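Local coordinates for capsid protein VP1 (Human polyomavirus 12, PDB 6Y5Z) that builds the pentameric capsomers that probably assemble into the T=7 icosahedral viral shell and serves in attachment to and entry into host cells, at the interface of chains A and B. Residues are numbered along the deposited sequence; one frame, centred on the assembly and turned at random. Chains: chain A/B, Capsid protein VP1.

Contact 1: the interface of chains A and B. Residues chain A 99, 102-103, 210-213; chain B 124, 203-206, 209.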
ATOM      1  N   SER A  99      12.139  -1.548  17.008  1.00 12.83           N
ATOM      2  CA  SER A  99      12.146  -0.576  15.888  1.00 14.16           C
ATOM      3  C   SER A  99      12.541   0.816  16.411  1.00 13.23           C
ATOM      4  O   SER A  99      13.152   1.589  15.669  1.00 11.64           O
ATOM      5  CB  SER A  99      10.832  -0.575  15.131  1.00 15.47           C
ATOM      6  OG  SER A  99       9.773  -0.166  15.938  1.00 16.94           O
ATOM      7  N   LEU A 102      16.081   2.278  15.947  1.00 11.75           N
ATOM      8  CA  LEU A 102      16.507   2.782  14.617  0.50 12.09           C
ATOM      9  C   LEU A 102      16.283   4.297  14.552  1.00 12.51           C
ATOM     10  O   LEU A 102      16.736   4.913  13.559  1.00 13.62           O
ATOM     11  CB  LEU A 102      15.734   2.016  13.539  0.50 11.96           C
ATOM     12  CG  LEU A 102      15.883   0.493  13.617  0.50 11.70           C
ATOM     13  CD1 LEU A 102      14.873  -0.206  12.728  0.50 11.56           C
ATOM     14  CD2 LEU A 102      17.313   0.067  13.289  0.50 11.51           C
ATOM     15  N   MET A 103      15.640   4.870  15.566  1.00 12.66           N
ATOM     16  CA  MET A 103      15.452   6.341  15.679  1.00 13.64           C
ATOM     17  C   MET A 103      16.709   7.004  16.262  1.00 14.03           C
ATOM     18  O   MET A 103      16.709   8.237  16.427  1.00 15.31           O
ATOM     19  CB  MET A 103      14.214   6.678  16.509  1.00 13.66           C
ATOM     20  CG  MET A 103      12.920   6.079  15.958  1.00 13.55           C
ATOM     21  SD  MET A 103      12.480   6.611  14.285  1.00 14.57           S
ATOM     22  CE  MET A 103      12.073   8.314  14.642  1.00 14.88           C
ATOM     23  N   PRO A 210      13.526   2.068   2.868  1.00 13.65           N
ATOM     24  CA  PRO A 210      13.248   2.290   4.278  1.00 13.81           C
ATOM     25  C   PRO A 210      12.612   1.063   4.906  1.00 13.26           C
ATOM     26  O   PRO A 210      11.689   0.493   4.317  1.00 13.86           O
ATOM     27  CB  PRO A 210      12.256   3.455   4.322  1.00 15.19           C
ATOM     28  CG  PRO A 210      11.794   3.662   2.898  1.00 17.24           C
ATOM     29  CD  PRO A 210      12.746   2.933   1.972  1.00 14.81           C
ATOM     30  N   PRO A 211      13.047   0.652   6.117  1.00 13.00           N
ATOM     31  CA  PRO A 211      12.383  -0.438   6.824  1.00 13.56           C
ATOM     32  C   PRO A 211      11.048   0.010   7.407  1.00 14.09           C
ATOM     33  O   PRO A 211      10.866   1.181   7.710  1.00 14.12           O
ATOM     34  CB  PRO A 211      13.349  -0.805   7.956  1.00 15.38           C
ATOM     35  CG  PRO A 211      14.132   0.458   8.186  1.00 15.11           C
ATOM     36  CD  PRO A 211      14.207   1.183   6.854  1.00 15.21           C
ATOM     37  N   VAL A 212      10.137  -0.943   7.540  1.00 14.01           N
ATOM     38  CA  VAL A 212       8.770  -0.706   8.074  1.00 14.93           C
ATOM     39  C   VAL A 212       8.485  -1.749   9.150  1.00 14.60           C
ATOM     40  O   VAL A 212       8.811  -2.927   8.947  1.00 14.77           O
ATOM     41  CB  VAL A 212       7.726  -0.790   6.946  1.00 16.87           C
ATOM     42  CG1 VAL A 212       6.305  -0.534   7.439  1.00 19.61           C
ATOM     43  CG2 VAL A 212       8.069   0.154   5.819  1.00 18.32           C
ATOM     44  N   LEU A 213       7.853  -1.348  10.249  1.00 13.75           N
ATOM     45  CA  LEU A 213       7.447  -2.318  11.276  1.00 14.89           C
ATOM     46  C   LEU A 213       6.196  -1.814  11.973  1.00 13.72           C
ATOM     47  O   LEU A 213       6.086  -0.612  12.233  1.00 14.93           O
ATOM     48  CB  LEU A 213       8.584  -2.531  12.270  1.00 16.32           C
ATOM     49  CG  LEU A 213       8.550  -3.876  12.990  1.00 22.02           C
ATOM     50  CD1 LEU A 213       9.013  -4.989  12.047  1.00 21.61           C
ATOM     51  CD2 LEU A 213       9.435  -3.855  14.225  1.00 24.93           C
TER
ATOM     52  N   THR B 124       9.741   7.988  10.837  1.00 14.54           N
ATOM     53  CA  THR B 124       8.548   8.247  11.657  1.00 14.43           C
ATOM     54  C   THR B 124       8.415   7.146  12.695  1.00 12.33           C
ATOM     55  O   THR B 124       8.706   5.965  12.436  1.00 12.29           O
ATOM     56  CB  THR B 124       7.281   8.405  10.821  1.00 18.74           C
ATOM     57  OG1 THR B 124       7.144   7.233  10.066  1.00 21.07           O
ATOM     58  CG2 THR B 124       7.318   9.569   9.868  1.00 20.47           C
ATOM     59  N   TYR B 203       6.386   2.134  12.758  1.00 13.09           N
ATOM     60  CA  TYR B 203       7.698   2.726  12.497  1.00 12.54           C
ATOM     61  C   TYR B 203       7.931   2.660  10.994  1.00 12.57           C
ATOM     62  O   TYR B 203       7.608   1.640  10.370  1.00 12.69           O
ATOM     63  CB  TYR B 203       8.754   1.936  13.264  1.00 11.87           C
ATOM     64  CG  TYR B 203      10.122   2.148  12.704  1.00 11.42           C
ATOM     65  CD1 TYR B 203      10.833   3.305  12.950  1.00 12.14           C
ATOM     66  CD2 TYR B 203      10.686   1.196  11.880  1.00 11.93           C
ATOM     67  CE1 TYR B 203      12.071   3.518  12.367  1.00 11.86           C
ATOM     68  CE2 TYR B 203      11.914   1.398  11.284  1.00 11.98           C
ATOM     69  CZ  TYR B 203      12.615   2.554  11.536  1.00 12.07           C
ATOM     70  OH  TYR B 203      13.839   2.709  10.948  1.00 14.03           O
ATOM     71  N   TYR B 204       8.517   3.699  10.427  1.00 12.82           N
ATOM     72  CA  TYR B 204       8.922   3.708   9.006  1.00 15.80           C
ATOM     73  C   TYR B 204      10.263   4.436   8.997  1.00 15.42           C
ATOM     74  O   TYR B 204      10.322   5.548   9.539  1.00 15.67           O
ATOM     75  CB  TYR B 204       7.824   4.383   8.156  1.00 19.44           C
ATOM     76  CG  TYR B 204       7.658   3.935   6.728  1.00 26.34           C
ATOM     77  CD1 TYR B 204       8.660   4.158   5.801  1.00 29.36           C
ATOM     78  CD2 TYR B 204       6.465   3.382   6.270  1.00 30.61           C
ATOM     79  CE1 TYR B 204       8.518   3.805   4.468  1.00 32.54           C
ATOM     80  CE2 TYR B 204       6.304   3.025   4.933  1.00 36.82           C
ATOM     81  CZ  TYR B 204       7.342   3.237   4.031  1.00 34.36           C
ATOM     82  OH  TYR B 204       7.275   2.886   2.715  1.00 37.41           O
ATOM     83  N   GLY B 205      11.311   3.852   8.431  1.00 13.96           N
ATOM     84  CA  GLY B 205      12.655   4.458   8.482  1.00 13.61           C
ATOM     85  C   GLY B 205      12.981   5.338   7.291  1.00 12.91           C
ATOM     86  O   GLY B 205      12.053   5.906   6.666  1.00 12.57           O
ATOM     87  N   GLY B 206      14.287   5.489   7.052  1.00 13.51           N
ATOM     88  CA  GLY B 206      14.833   6.261   5.929  1.00 13.32           C
ATOM     89  C   GLY B 206      15.240   7.655   6.352  1.00 14.62           C
ATOM     90  O   GLY B 206      14.742   8.153   7.379  1.00 14.06           O
ATOM     91  N   THR B 209      12.319   9.956   3.855  1.00 13.51           N
ATOM     92  CA  THR B 209      11.017   9.318   3.543  1.00 13.91           C
ATOM     93  C   THR B 209       9.891  10.319   3.779  1.00 13.98           C
ATOM     94  O   THR B 209       9.893  11.019   4.775  1.00 12.74           O
ATOM     95  CB  THR B 209      10.787   8.106   4.442  1.00 13.21           C
ATOM     96  OG1 THR B 209      12.023   7.383   4.451  1.00 13.08           O
ATOM     97  CG2 THR B 209       9.626   7.246   3.990  1.00 13.59           C
TER
HETATM   98  O   HOH W   1      15.176   4.975  11.238  1.00 15.39           O
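B:Tyr203 points into the neighbouring subunit with CG anti to its backbone N (chi1 160°), and its ring lies between the 3-10 helix 99-103 of chain A on one side and the segment around A:Pro211 on the other. A:Leu102 crosses the tyrosine at about a right angle, setting CD1 3.7 Å from CE2 of B:Tyr203 and its CB beside the phenol oxygen. A:Met103 runs past in the opposite direction; its chain folds back on itself (chi2 -60°, chi3 -69°) and brings SD to the ring edge, in plane, 3.7 Å from B:Tyr203 CE1. The carbonyl of A:Ser99 stands over one ring face near the rim, and the backbone N of B:Gly205 lies over the other. Water 1, also in the ring plane, joins the phenol OH of B:Tyr203 (2.6 Å) to the carbonyl O of A:Leu102, which should help fix the direction of the hydroxyl.

B:Tyr204, next in the strand, projects from its opposite face. A:Val212 lies alongside it and places CG2 over the centre of the ring, 3.5 Å from the centroid, as a CH-pi contact, while A:Pro210 reaches CE1 with its CG. Backbone pairing holds both tyrosines in register: B:Tyr203 N donates to A:Leu213 O (2.8 Å) nearly along the C=O axis, whereas A:Leu213 N approaches B:Tyr203 O (3.0 Å) from above the carbonyl plane. B:Gly205 N gives a further bond to A:Pro211 O (2.8 Å), and B:Thr209 OG1 holds B:Gly205 O within chain B. The site is thus an antiparallel junction between the start of strand 212-216 of chain A and the end of strand 197-204 of chain B, extending beta-sheet structure across the subunit boundary.

Contact 2: the interface of chains A and B. Residues chain A 97-101, 215; chain B 65, 125, 140-141, 168, 184-189.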
ATOM      1  N   ILE A  97      10.730  -6.662  18.429  1.00 13.31           N
ATOM      2  CA  ILE A  97      11.034  -5.628  19.466  0.50 13.74           C
ATOM      3  C   ILE A  97      12.172  -4.753  18.961  1.00 13.51           C
ATOM      4  O   ILE A  97      13.136  -5.334  18.486  1.00 13.62           O
ATOM      5  CB  ILE A  97      11.450  -6.265  20.814  0.50 15.12           C
ATOM      6  CG1 ILE A  97      10.361  -7.166  21.378  0.50 17.39           C
ATOM      7  CG2 ILE A  97      11.791  -5.184  21.825  0.50 14.20           C
ATOM      8  CD1 ILE A  97       9.059  -6.432  21.465  0.50 18.85           C
ATOM      9  N   GLY A  98      12.076  -3.436  19.125  1.00 13.01           N
ATOM     10  CA  GLY A  98      13.233  -2.545  18.988  1.00 12.66           C
ATOM     11  C   GLY A  98      13.254  -1.717  17.728  1.00 12.45           C
ATOM     12  O   GLY A  98      14.296  -1.107  17.464  1.00 12.61           O
ATOM     13  N   SER A  99      12.139  -1.548  17.008  1.00 12.83           N
ATOM     14  CA  SER A  99      12.146  -0.576  15.888  1.00 14.16           C
ATOM     15  C   SER A  99      12.541   0.816  16.411  1.00 13.23           C
ATOM     16  O   SER A  99      13.152   1.589  15.669  1.00 11.64           O
ATOM     17  CB  SER A  99      10.832  -0.575  15.131  1.00 15.47           C
ATOM     18  OG  SER A  99       9.773  -0.166  15.938  1.00 16.94           O
ATOM     19  N   ASN A 100      12.195   1.151  17.649  1.00 13.13           N
ATOM     20  CA  ASN A 100      12.520   2.469  18.260  1.00 13.39           C
ATOM     21  C   ASN A 100      14.040   2.685  18.245  1.00 12.82           C
ATOM     22  O   ASN A 100      14.458   3.843  18.239  1.00 11.90           O
ATOM     23  CB  ASN A 100      12.005   2.554  19.688  1.00 15.88           C
ATOM     24  CG  ASN A 100      12.401   1.334  20.476  1.00 17.97           C
ATOM     25  OD1 ASN A 100      11.774   0.284  20.272  1.00 21.73           O
ATOM     26  ND2 ASN A 100      13.452   1.447  21.288  1.00 18.28           N
ATOM     27  N   THR A 101      14.842   1.619  18.273  1.00 12.01           N
ATOM     28  CA  THR A 101      16.323   1.789  18.338  1.00 12.09           C
ATOM     29  C   THR A 101      16.824   2.419  17.035  1.00 11.86           C
ATOM     30  O   THR A 101      17.913   3.042  17.039  1.00 12.09           O
ATOM     31  CB  THR A 101      17.091   0.495  18.633  1.00 12.26           C
ATOM     32  OG1 THR A 101      16.957  -0.410  17.529  1.00 13.12           O
ATOM     33  CG2 THR A 101      16.646  -0.153  19.922  1.00 13.19           C
ATOM     34  N   PHE A 215       3.875  -2.683  15.652  1.00 18.19           N
ATOM     35  CA  PHE A 215       4.004  -3.354  16.961  1.00 17.88           C
ATOM     36  C   PHE A 215       2.735  -3.060  17.759  1.00 18.32           C
ATOM     37  O   PHE A 215       2.166  -1.987  17.653  1.00 19.13           O
ATOM     38  CB  PHE A 215       5.277  -2.955  17.690  1.00 19.06           C
ATOM     39  CG  PHE A 215       5.517  -1.478  17.826  1.00 18.61           C
ATOM     40  CD1 PHE A 215       6.166  -0.773  16.830  1.00 19.76           C
ATOM     41  CD2 PHE A 215       5.100  -0.795  18.960  1.00 18.86           C
ATOM     42  CE1 PHE A 215       6.396   0.587  16.962  1.00 18.65           C
ATOM     43  CE2 PHE A 215       5.330   0.565  19.086  1.00 18.87           C
ATOM     44  CZ  PHE A 215       5.987   1.252  18.095  1.00 18.83           C
TER
ATOM     45  N   TYR B  65       9.280   9.438  25.170  1.00 11.28           N
ATOM     46  CA  TYR B  65       7.860   9.113  25.357  1.00 11.71           C
ATOM     47  C   TYR B  65       7.190  10.252  26.124  1.00 12.49           C
ATOM     48  O   TYR B  65       7.778  10.822  27.094  1.00 12.92           O
ATOM     49  CB  TYR B  65       7.701   7.774  26.069  1.00 11.41           C
ATOM     50  CG  TYR B  65       8.055   6.582  25.226  1.00 12.19           C
ATOM     51  CD1 TYR B  65       7.188   6.133  24.237  1.00 12.58           C
ATOM     52  CD2 TYR B  65       9.263   5.908  25.382  1.00 12.14           C
ATOM     53  CE1 TYR B  65       7.517   5.066  23.421  1.00 13.11           C
ATOM     54  CE2 TYR B  65       9.585   4.823  24.589  1.00 12.80           C
ATOM     55  CZ  TYR B  65       8.714   4.394  23.602  1.00 14.03           C
ATOM     56  OH  TYR B  65       9.055   3.327  22.787  1.00 14.51           O
ATOM     57  N   TYR B 125       7.926   7.543  13.841  1.00 11.37           N
ATOM     58  CA  TYR B 125       7.655   6.623  14.953  1.00 11.33           C
ATOM     59  C   TYR B 125       6.388   7.095  15.643  1.00 11.57           C
ATOM     60  O   TYR B 125       6.333   8.236  16.194  1.00 12.44           O
ATOM     61  CB  TYR B 125       8.829   6.575  15.919  1.00 12.73           C
ATOM     62  CG  TYR B 125       8.647   5.599  17.042  1.00 12.52           C
ATOM     63  CD1 TYR B 125       8.973   4.272  16.840  1.00 13.31           C
ATOM     64  CD2 TYR B 125       8.260   5.992  18.307  1.00 14.38           C
ATOM     65  CE1 TYR B 125       8.891   3.353  17.862  1.00 13.67           C
ATOM     66  CE2 TYR B 125       8.178   5.085  19.347  1.00 14.63           C
ATOM     67  CZ  TYR B 125       8.500   3.759  19.120  1.00 15.04           C
ATOM     68  OH  TYR B 125       8.402   2.803  20.087  1.00 15.85           O
ATOM     69  N   ILE B 140      16.445  -1.681  25.052  1.00 10.10           N
ATOM     70  CA  ILE B 140      17.162  -2.197  23.858  1.00 11.17           C
ATOM     71  C   ILE B 140      17.775  -0.981  23.169  1.00 10.82           C
ATOM     72  O   ILE B 140      17.141   0.077  23.182  1.00 11.90           O
ATOM     73  CB  ILE B 140      16.217  -3.029  22.970  1.00 11.90           C
ATOM     74  CG1 ILE B 140      16.965  -3.580  21.755  1.00 12.63           C
ATOM     75  CG2 ILE B 140      14.962  -2.248  22.573  1.00 11.84           C
ATOM     76  CD1 ILE B 140      16.257  -4.731  21.077  1.00 13.58           C
ATOM     77  N   GLN B 141      18.984  -1.113  22.647  1.00 11.47           N
ATOM     78  CA  GLN B 141      19.755   0.027  22.083  1.00 12.32           C
ATOM     79  C   GLN B 141      20.435  -0.370  20.777  1.00 12.49           C
ATOM     80  O   GLN B 141      20.761  -1.548  20.589  1.00 12.34           O
ATOM     81  CB  GLN B 141      20.838   0.517  23.053  1.00 12.83           C
ATOM     82  CG  GLN B 141      20.269   0.996  24.382  1.00 13.64           C
ATOM     83  CD  GLN B 141      21.279   1.383  25.441  1.00 14.89           C
ATOM     84  OE1 GLN B 141      20.903   1.613  26.591  1.00 15.30           O
ATOM     85  NE2 GLN B 141      22.538   1.577  25.063  1.00 13.34           N
ATOM     86  N   LEU B 168      18.000  -8.676  23.169  1.00 12.05           N
ATOM     87  CA  LEU B 168      17.027  -8.692  24.274  1.00 12.18           C
ATOM     88  C   LEU B 168      17.740  -9.116  25.555  1.00 11.53           C
ATOM     89  O   LEU B 168      18.086 -10.297  25.726  1.00 12.39           O
ATOM     90  CB  LEU B 168      15.878  -9.634  23.925  1.00 13.12           C
ATOM     91  CG  LEU B 168      14.561  -9.383  24.654  1.00 13.94           C
ATOM     92  CD1 LEU B 168      14.677  -9.609  26.151  1.00 15.28           C
ATOM     93  CD2 LEU B 168      14.017  -8.016  24.341  1.00 15.39           C
ATOM     94  N   ILE B 184      12.971   7.398  23.373  1.00 12.17           N
ATOM     95  CA  ILE B 184      12.392   6.292  22.567  1.00 12.66           C
ATOM     96  C   ILE B 184      13.534   5.405  22.063  1.00 11.96           C
ATOM     97  O   ILE B 184      13.307   4.214  21.934  1.00 12.84           O
ATOM     98  CB  ILE B 184      11.499   6.768  21.417  1.00 15.07           C
ATOM     99  CG1 ILE B 184      12.294   7.486  20.342  1.00 15.79           C
ATOM    100  CG2 ILE B 184      10.319   7.587  21.951  1.00 16.12           C
ATOM    101  CD1 ILE B 184      11.482   7.803  19.086  1.00 17.52           C
ATOM    102  N   GLU B 185      14.741   5.940  21.845  1.00 11.68           N
ATOM    103  CA  GLU B 185      15.804   5.115  21.218  1.00 12.36           C
ATOM    104  C   GLU B 185      16.326   4.026  22.155  1.00 12.04           C
ATOM    105  O   GLU B 185      17.079   3.160  21.662  1.00 12.58           O
ATOM    106  CB  GLU B 185      16.952   5.976  20.688  1.00 11.28           C
ATOM    107  CG  GLU B 185      17.829   6.588  21.760  1.00 12.04           C
ATOM    108  CD  GLU B 185      19.026   7.300  21.169  1.00 12.61           C
ATOM    109  OE1 GLU B 185      18.878   8.022  20.171  1.00 13.77           O
ATOM    110  OE2 GLU B 185      20.136   7.036  21.680  1.00 13.85           O
ATOM    111  N   THR B 186      15.930   4.009  23.435  1.00 12.18           N
ATOM    112  CA  THR B 186      16.400   2.974  24.380  1.00 11.66           C
ATOM    113  C   THR B 186      15.278   2.095  24.934  1.00 11.26           C
ATOM    114  O   THR B 186      15.603   1.161  25.667  1.00 11.42           O
ATOM    115  CB  THR B 186      17.190   3.561  25.552  1.00 12.38           C
ATOM    116  OG1 THR B 186      16.339   4.337  26.383  1.00 12.34           O
ATOM    117  CG2 THR B 186      18.353   4.399  25.083  1.00 12.87           C
ATOM    118  N   TRP B 187      14.019   2.358  24.610  1.00 11.07           N
ATOM    119  CA  TRP B 187      12.889   1.703  25.306  1.00 11.86           C
ATOM    120  C   TRP B 187      11.811   1.304  24.304  1.00 12.35           C
ATOM    121  O   TRP B 187      11.337   2.183  23.566  1.00 13.53           O
ATOM    122  CB  TRP B 187      12.277   2.635  26.349  1.00 12.12           C
ATOM    123  CG  TRP B 187      13.166   2.962  27.505  1.00 11.29           C
ATOM    124  CD1 TRP B 187      13.643   4.203  27.811  1.00 12.33           C
ATOM    125  CD2 TRP B 187      13.631   2.080  28.547  1.00 11.63           C
ATOM    126  NE1 TRP B 187      14.359   4.159  28.966  1.00 11.79           N
ATOM    127  CE2 TRP B 187      14.343   2.889  29.465  1.00 11.44           C
ATOM    128  CE3 TRP B 187      13.443   0.727  28.842  1.00 11.16           C
ATOM    129  CZ2 TRP B 187      14.946   2.347  30.598  1.00 11.33           C
ATOM    130  CZ3 TRP B 187      14.048   0.187  29.963  1.00 11.73           C
ATOM    131  CH2 TRP B 187      14.769   1.012  30.839  1.00 11.99           C
ATOM    132  N   SER B 188      11.421   0.043  24.346  1.00 11.97           N
ATOM    133  CA  SER B 188      10.283  -0.534  23.587  1.00 12.45           C
ATOM    134  C   SER B 188       9.147  -0.839  24.543  1.00 12.17           C
ATOM    135  O   SER B 188       9.373  -1.302  25.647  1.00 12.50           O
ATOM    136  CB  SER B 188      10.702  -1.819  22.930  1.00 12.91           C
ATOM    137  OG  SER B 188      11.672  -1.580  21.953  1.00 17.08           O
ATOM    138  N   PRO B 189       7.875  -0.780  24.113  1.00 12.37           N
ATOM    139  CA  PRO B 189       6.817  -1.384  24.917  1.00 12.67           C
ATOM    140  C   PRO B 189       7.130  -2.872  25.079  1.00 13.20           C
ATOM    141  O   PRO B 189       7.554  -3.523  24.115  1.00 14.27           O
ATOM    142  CB  PRO B 189       5.518  -1.155  24.130  1.00 13.53           C
ATOM    143  CG  PRO B 189       5.897  -0.240  23.001  1.00 15.43           C
ATOM    144  CD  PRO B 189       7.405  -0.211  22.846  1.00 13.61           C
TER
HETATM  145  O   HOH W   2      19.167   3.142  19.973  1.00 15.55           O
HETATM  146  O   HOH W   3       8.878   0.173  19.711  1.00 25.89           O
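The side-chain amide of A:Asn100 is held at both ends by chain B. Its OD1 accepts a short bond from the hydroxyl OG of B:Ser188 (2.5 Å), which arrives in the carbonyl plane on a lone pair, at a C=O...donor angle of 123°. On the other branch, ND2 donates to the carbonyl O of B:Ile184 (2.8 Å); the acceptor is met nearly along its C=O axis but is tilted 27° out of the amide plane. Both polar atoms are gripped, which should restrict rotation of the amide and favour this orientation. A chi1 of 49° tucks CG of A:Asn100 between the backbone N and C, turning the amide toward B:Ser188 and B:Ile184.

Beside the amide, CB of A:Asn100 and the ring of A:Phe215 meet the phenol end of B:Tyr125. The two aromatic side chains cross at about a right angle, A:Phe215 CZ lying 3.6 Å from B:Tyr125 CE1, and B:Pro189 CG borders the phenylalanine ring near CE2. Farther along, CG2 of A:Thr101 packs against CG2 of B:Ile140 (3.8 Å), while its OG1 turns back to A:Gly98 O.

Water 3 connects B:Tyr125 OH (2.7 Å) to A:Asn100 OD1, giving that oxygen a second partner. Behind B:Tyr125, B:Tyr65 OH donates to the carbonyl O of B:Trp187 (2.7 Å) and also hydrogen-bonds B:Tyr125 OH, positioning that phenol and tying it to the strand that carries B:Ser188. Water 2 bridges A:Thr101 O and B:Glu185 O. The site docks the 3-10 helix 99-103 of one VP1 onto its neighbour, a mixed polar and apolar contact between adjacent subunits of the pentamer.

Contacts 1 and 2 are neighbouring patches of one subunit interface, their C-alpha centres about 12 Å apart. They share A:Ser99, and chain A offers the same two elements to both: the 3-10 helix 99-103 and strand 212-216. The B:Tyr203 ring in contact 1 and the amide bonds of contact 2 both engage the short helix, while the beta pairing secures strand 212-216, so the two patches probably reinforce one another. Because the interface is not an exact two-fold, each VP1 can present the chain A surface to one neighbour and the chain B surface to the next, as a five-membered ring requires.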